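PDB 4FGW: glycerol-3-phosphate dehydrogenase [NAD(+)] 1 from Saccharomyces cerevisiae, which catalyses the NAD-dependent interconversion of dihydroxyacetone phosphate and sn-glycerol 3-phosphate, and so drives glycerol production under hyperosmotic stress. Local coordinates for the interface of chains A and B. Numbering follows the deposited sequence. Chains: chain A/B, Glycerol-3-phosphate dehydrogenase [NAD(+)] 1.

The two contacts belong to one two-fold symmetric interface of this homodimeric enzyme. The centres of their C-alpha atoms lie about 34 Å apart, with no shared residues. Contact 1 sets helix 261-283 of chain A and A:Trp260 just before it against the 182-194 region of chain B. Contact 2 sets helix 215-222, strand 227-232 and the loop between them in chain A against the end of the modelled chain B. Contact 1 is mostly apolar, contact 2 polar. Each recurs with the chains exchanged, so widely spaced points hold the subunits together. Their centres lie about 16 Å and 21 Å from A:Lys245, the likely proton acceptor.

Contact 1: the interface of chains A and B. Residues chain A 255, 260, 263-264, 267-268; chain B 182, 187, 193-194.
B:Trp193 lays the six-membered end of its indole against helix 261-283 of chain A, in the dimer interface of this NAD-dependent glycerol-3-phosphate dehydrogenase. The contact is mainly apolar. CG of B:Trp193 is anti to its backbone N (chi1 -177°), which carries the ring out along the chain A surface. Its far tip, CH2, meets the methyl CB of A:Ala267 at 3.5 Å. The neighbouring CZ3 touches CD1 of A:Ile268, the tip of that branched chain, at 3.6 Å. Nearer the ring fusion, CE3 lies 3.8 Å from CB of A:Ala264. The small alanines probably let the indole come this close to the helix. A:Trp260 adds a second indole. The two side chains cross obliquely, without stacking, and their CE3 atoms come within 4.1 Å. CB of B:Trp193 sits above one face of the A:Trp260 ring, toward its rim.

Polar groups flank this packing. CB of A:Asn263 rests 3.4 Å from the carbonyl O of B:Ala182. Its amide ND2 is 3.1 Å from the carboxylate OE2 of B:Glu187, but its hydrogens are not aimed at that oxygen, so the pair is no hydrogen bond. The amide and carboxylate planes are 51° apart. The other carboxylate oxygen, OE1 of B:Glu187, faces the backbone O of A:Trp260 at 3.4 Å, again with no hydrogen bond assigned. CB of B:Ser194 also packs loosely against CB of A:Asn263.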
loop_
_atom_site.group_PDB
_atom_site.type_symbol
_atom_site.label_atom_id
_atom_site.label_comp_id
_atom_site.label_asym_id
_atom_site.label_seq_id
_atom_site.Cartn_x
_atom_site.Cartn_y
_atom_site.Cartn_z
ATOM N N VAL A 255 14.154 4.832 7.419
ATOM C CA VAL A 255 14.618 3.789 6.522
ATOM C C VAL A 255 15.112 4.318 5.149
ATOM O O VAL A 255 16.127 3.831 4.644
ATOM C CB VAL A 255 13.533 2.692 6.500
ATOM C CG1 VAL A 255 12.997 2.391 5.108
ATOM C CG2 VAL A 255 13.998 1.449 7.226
ATOM N N TRP A 260 18.239 2.810 2.572
ATOM C CA TRP A 260 17.771 1.438 2.379
ATOM C C TRP A 260 16.809 1.251 1.196
ATOM O O TRP A 260 16.562 0.118 0.784
ATOM C CB TRP A 260 17.273 0.813 3.694
ATOM C CG TRP A 260 18.289 0.745 4.808
ATOM C CD1 TRP A 260 19.623 1.030 4.731
ATOM C CD2 TRP A 260 18.046 0.338 6.160
ATOM N NE1 TRP A 260 20.217 0.857 5.957
ATOM C CE2 TRP A 260 19.277 0.418 6.851
ATOM C CE3 TRP A 260 16.912 -0.116 6.852
ATOM C CZ2 TRP A 260 19.398 0.086 8.209
ATOM C CZ3 TRP A 260 17.023 -0.406 8.204
ATOM C CH2 TRP A 260 18.259 -0.324 8.865
ATOM N N ASN A 263 12.245 -0.759 -1.173
ATOM C CA ASN A 263 11.931 -2.090 -0.648
ATOM C C ASN A 263 11.849 -2.113 0.860
ATOM O O ASN A 263 10.994 -2.795 1.416
ATOM C CB ASN A 263 12.937 -3.126 -1.148
ATOM C CG ASN A 263 12.887 -3.379 -2.635
ATOM O OD1 ASN A 263 11.872 -3.139 -3.290
ATOM N ND2 ASN A 263 13.985 -3.843 -3.214
ATOM N N ALA A 264 12.731 -1.354 1.519
ATOM C CA ALA A 264 12.764 -1.227 2.965
ATOM C C ALA A 264 11.595 -0.366 3.424
ATOM O O ALA A 264 10.974 -0.682 4.432
ATOM C CB ALA A 264 14.081 -0.626 3.405
ATOM N N ALA A 267 8.321 -2.342 3.158
ATOM C CA ALA A 267 8.302 -3.282 4.284
ATOM C C ALA A 267 7.732 -2.623 5.549
ATOM O O ALA A 267 6.901 -3.243 6.212
ATOM C CB ALA A 267 9.701 -3.825 4.549
ATOM N N ILE A 268 8.133 -1.360 5.852
ATOM C CA ILE A 268 7.614 -0.595 7.001
ATOM C C ILE A 268 6.142 -0.271 6.815
ATOM O O ILE A 268 5.386 -0.332 7.785
ATOM C CB ILE A 268 8.503 0.634 7.413
ATOM C CG1 ILE A 268 9.726 0.148 8.196
ATOM C CG2 ILE A 268 7.752 1.661 8.288
ATOM C CD1 ILE A 268 10.858 0.165 7.471
ATOM N N ALA B 182 8.833 -7.781 -1.832
ATOM C CA ALA B 182 9.354 -6.482 -2.232
ATOM C C ALA B 182 10.874 -6.515 -2.074
ATOM O O ALA B 182 11.416 -6.140 -1.030
ATOM C CB ALA B 182 8.726 -5.377 -1.385
ATOM N N GLU B 187 20.067 -5.485 -4.106
ATOM C CA GLU B 187 19.958 -4.997 -2.732
ATOM C C GLU B 187 20.120 -6.111 -1.703
ATOM O O GLU B 187 20.819 -5.905 -0.709
ATOM C CB GLU B 187 18.660 -4.211 -2.515
ATOM C CG GLU B 187 18.637 -2.882 -3.247
ATOM C CD GLU B 187 17.721 -1.851 -2.625
ATOM O OE1 GLU B 187 18.242 -0.887 -2.018
ATOM O OE2 GLU B 187 16.483 -2.016 -2.725
ATOM N N TRP B 193 18.584 -4.167 3.904
ATOM C CA TRP B 193 17.371 -4.727 4.492
ATOM C C TRP B 193 16.097 -4.637 3.652
ATOM O O TRP B 193 15.687 -3.561 3.216
ATOM C CB TRP B 193 17.143 -4.261 5.938
ATOM C CG TRP B 193 15.930 -4.883 6.567
ATOM C CD1 TRP B 193 15.812 -6.160 7.032
ATOM C CD2 TRP B 193 14.631 -4.289 6.692
ATOM N NE1 TRP B 193 14.532 -6.383 7.487
ATOM C CE2 TRP B 193 13.784 -5.251 7.290
ATOM C CE3 TRP B 193 14.103 -3.023 6.383
ATOM C CZ2 TRP B 193 12.441 -4.984 7.591
ATOM C CZ3 TRP B 193 12.772 -2.764 6.677
ATOM C CH2 TRP B 193 11.959 -3.734 7.281
ATOM N N SER B 194 15.472 -5.799 3.451
ATOM C CA SER B 194 14.199 -5.986 2.752
ATOM C C SER B 194 13.533 -7.253 3.316
ATOM O O SER B 194 14.075 -7.891 4.228
ATOM C CB SER B 194 14.403 -6.083 1.238
ATOM O OG SER B 194 15.189 -7.198 0.845
#

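Contact 2: the interface of chains A and B. Residues chain A 219, 223, 225, 228; chain B 380, 384-385.
NE2 of A:His223 donates a hydrogen bond to the carboxylate OE2 of B:Glu384, 2.8 Å long and almost straight (177° at H). The oxygen lies in the plane of the imidazole and receives the N-H on its anti lone pair, away from the other carboxylate oxygen. The ring and carboxylate are nearly coplanar. CG of B:Glu384 is anti to the backbone N (chi1 -168°) and the chain beyond is extended, which brings the carboxylate to the histidine edge.

A second imidazole works beside the first. NE2 of A:His228 gives its N-H to the backbone carbonyl O of B:Pro380 at 2.9 Å. The oxygen is in the ring plane, but the donor stands above the carbonyl plane, 47° out of it. The stem of B:Glu384 lies to one side of the same ring plane, out past its CE1-NE2 rim, with CB 3.5 Å from NE2 and CG 3.7 Å from CE1. A:His228 thus touches both the first turn of helix 379-383 and the stem of the glutamate. An alanine here would probably leave the B:Pro380 carbonyl without this donor and open a gap beside CB and CG of B:Glu384, with the stem less firmly held.

The outer pair is weaker. NZ of A:Lys219 approaches OE1 of B:Glu385 at 3.8 Å, a long salt bridge to a poorly ordered residue.

Within chain A, A:Lys219 lies on helix 215-222 and A:His228 on strand 227-232, with A:His223 and A:Pro225 in the loop between. In chain B, helix 379-383 presents B:Pro380, and the glutamates follow it at the end of the modelled chain.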
loop_
_atom_site.group_PDB
_atom_site.type_symbol
_atom_site.label_atom_id
_atom_site.label_comp_id
_atom_site.label_asym_id
_atom_site.label_seq_id
_atom_site.Cartn_x
_atom_site.Cartn_y
_atom_site.Cartn_z
ATOM N N LYS A 219 -23.470 9.331 -0.558
ATOM C CA LYS A 219 -22.783 9.093 -1.829
ATOM C C LYS A 219 -23.084 10.245 -2.774
ATOM O O LYS A 219 -22.165 10.784 -3.374
ATOM C CB LYS A 219 -23.203 7.743 -2.455
ATOM C CG LYS A 219 -22.535 7.419 -3.803
ATOM C CD LYS A 219 -21.178 6.735 -3.675
ATOM C CE LYS A 219 -20.656 6.292 -5.024
ATOM N NZ LYS A 219 -19.675 5.176 -4.896
ATOM N N HIS A 223 -19.824 12.557 -3.653
ATOM C CA HIS A 223 -19.250 12.057 -4.909
ATOM C C HIS A 223 -19.230 13.083 -6.036
ATOM O O HIS A 223 -20.240 13.737 -6.316
ATOM C CB HIS A 223 -19.899 10.740 -5.364
ATOM C CG HIS A 223 -19.158 10.067 -6.481
ATOM N ND1 HIS A 223 -18.169 9.139 -6.232
ATOM C CD2 HIS A 223 -19.264 10.243 -7.819
ATOM C CE1 HIS A 223 -17.715 8.771 -7.420
ATOM N NE2 HIS A 223 -18.338 9.415 -8.402
ATOM N N PRO A 225 -16.986 13.649 -10.155
ATOM C CA PRO A 225 -16.142 12.893 -11.108
ATOM C C PRO A 225 -14.640 12.960 -10.774
ATOM O O PRO A 225 -13.909 11.997 -11.020
ATOM C CB PRO A 225 -16.463 13.539 -12.462
ATOM C CG PRO A 225 -17.800 14.218 -12.263
ATOM C CD PRO A 225 -17.747 14.712 -10.847
ATOM N N HIS A 228 -13.785 10.691 -6.090
ATOM C CA HIS A 228 -14.478 9.413 -5.916
ATOM C C HIS A 228 -14.780 9.127 -4.450
ATOM O O HIS A 228 -13.895 9.229 -3.600
ATOM C CB HIS A 228 -13.705 8.260 -6.575
ATOM C CG HIS A 228 -13.787 8.221 -8.073
ATOM N ND1 HIS A 228 -14.287 9.282 -8.804
ATOM C CD2 HIS A 228 -13.416 7.244 -8.925
ATOM C CE1 HIS A 228 -14.217 8.911 -10.072
ATOM N NE2 HIS A 228 -13.692 7.695 -10.192
ATOM N N PRO B 380 -10.035 7.891 -14.381
ATOM C CA PRO B 380 -11.028 7.941 -13.287
ATOM C C PRO B 380 -12.438 7.487 -13.675
ATOM O O PRO B 380 -13.073 6.781 -12.893
ATOM C CB PRO B 380 -11.033 9.424 -12.886
ATOM C CG PRO B 380 -9.712 9.924 -13.287
ATOM C CD PRO B 380 -9.411 9.220 -14.569
ATOM N N GLU B 384 -14.423 4.283 -12.140
ATOM C CA GLU B 384 -15.517 4.826 -11.330
ATOM C C GLU B 384 -16.574 3.759 -10.999
ATOM O O GLU B 384 -17.056 3.055 -11.889
ATOM C CB GLU B 384 -16.149 6.036 -12.034
ATOM C CG GLU B 384 -17.107 6.859 -11.187
ATOM C CD GLU B 384 -17.655 8.108 -11.857
ATOM O OE1 GLU B 384 -17.813 8.110 -13.099
ATOM O OE2 GLU B 384 -17.949 9.085 -11.133
ATOM N N GLU B 385 -16.883 3.632 -9.699
ATOM C CA GLU B 385 -17.843 2.689 -9.118
ATOM C C GLU B 385 -19.169 3.403 -8.814
ATOM O O GLU B 385 -19.172 4.567 -8.412
ATOM C CB GLU B 385 -17.220 2.060 -7.855
ATOM C CG GLU B 385 -18.160 1.340 -6.904
ATOM C CD GLU B 385 -17.534 1.109 -5.542
ATOM O OE1 GLU B 385 -17.692 1.979 -4.653
ATOM O OE2 GLU B 385 -16.841 0.078 -5.380
#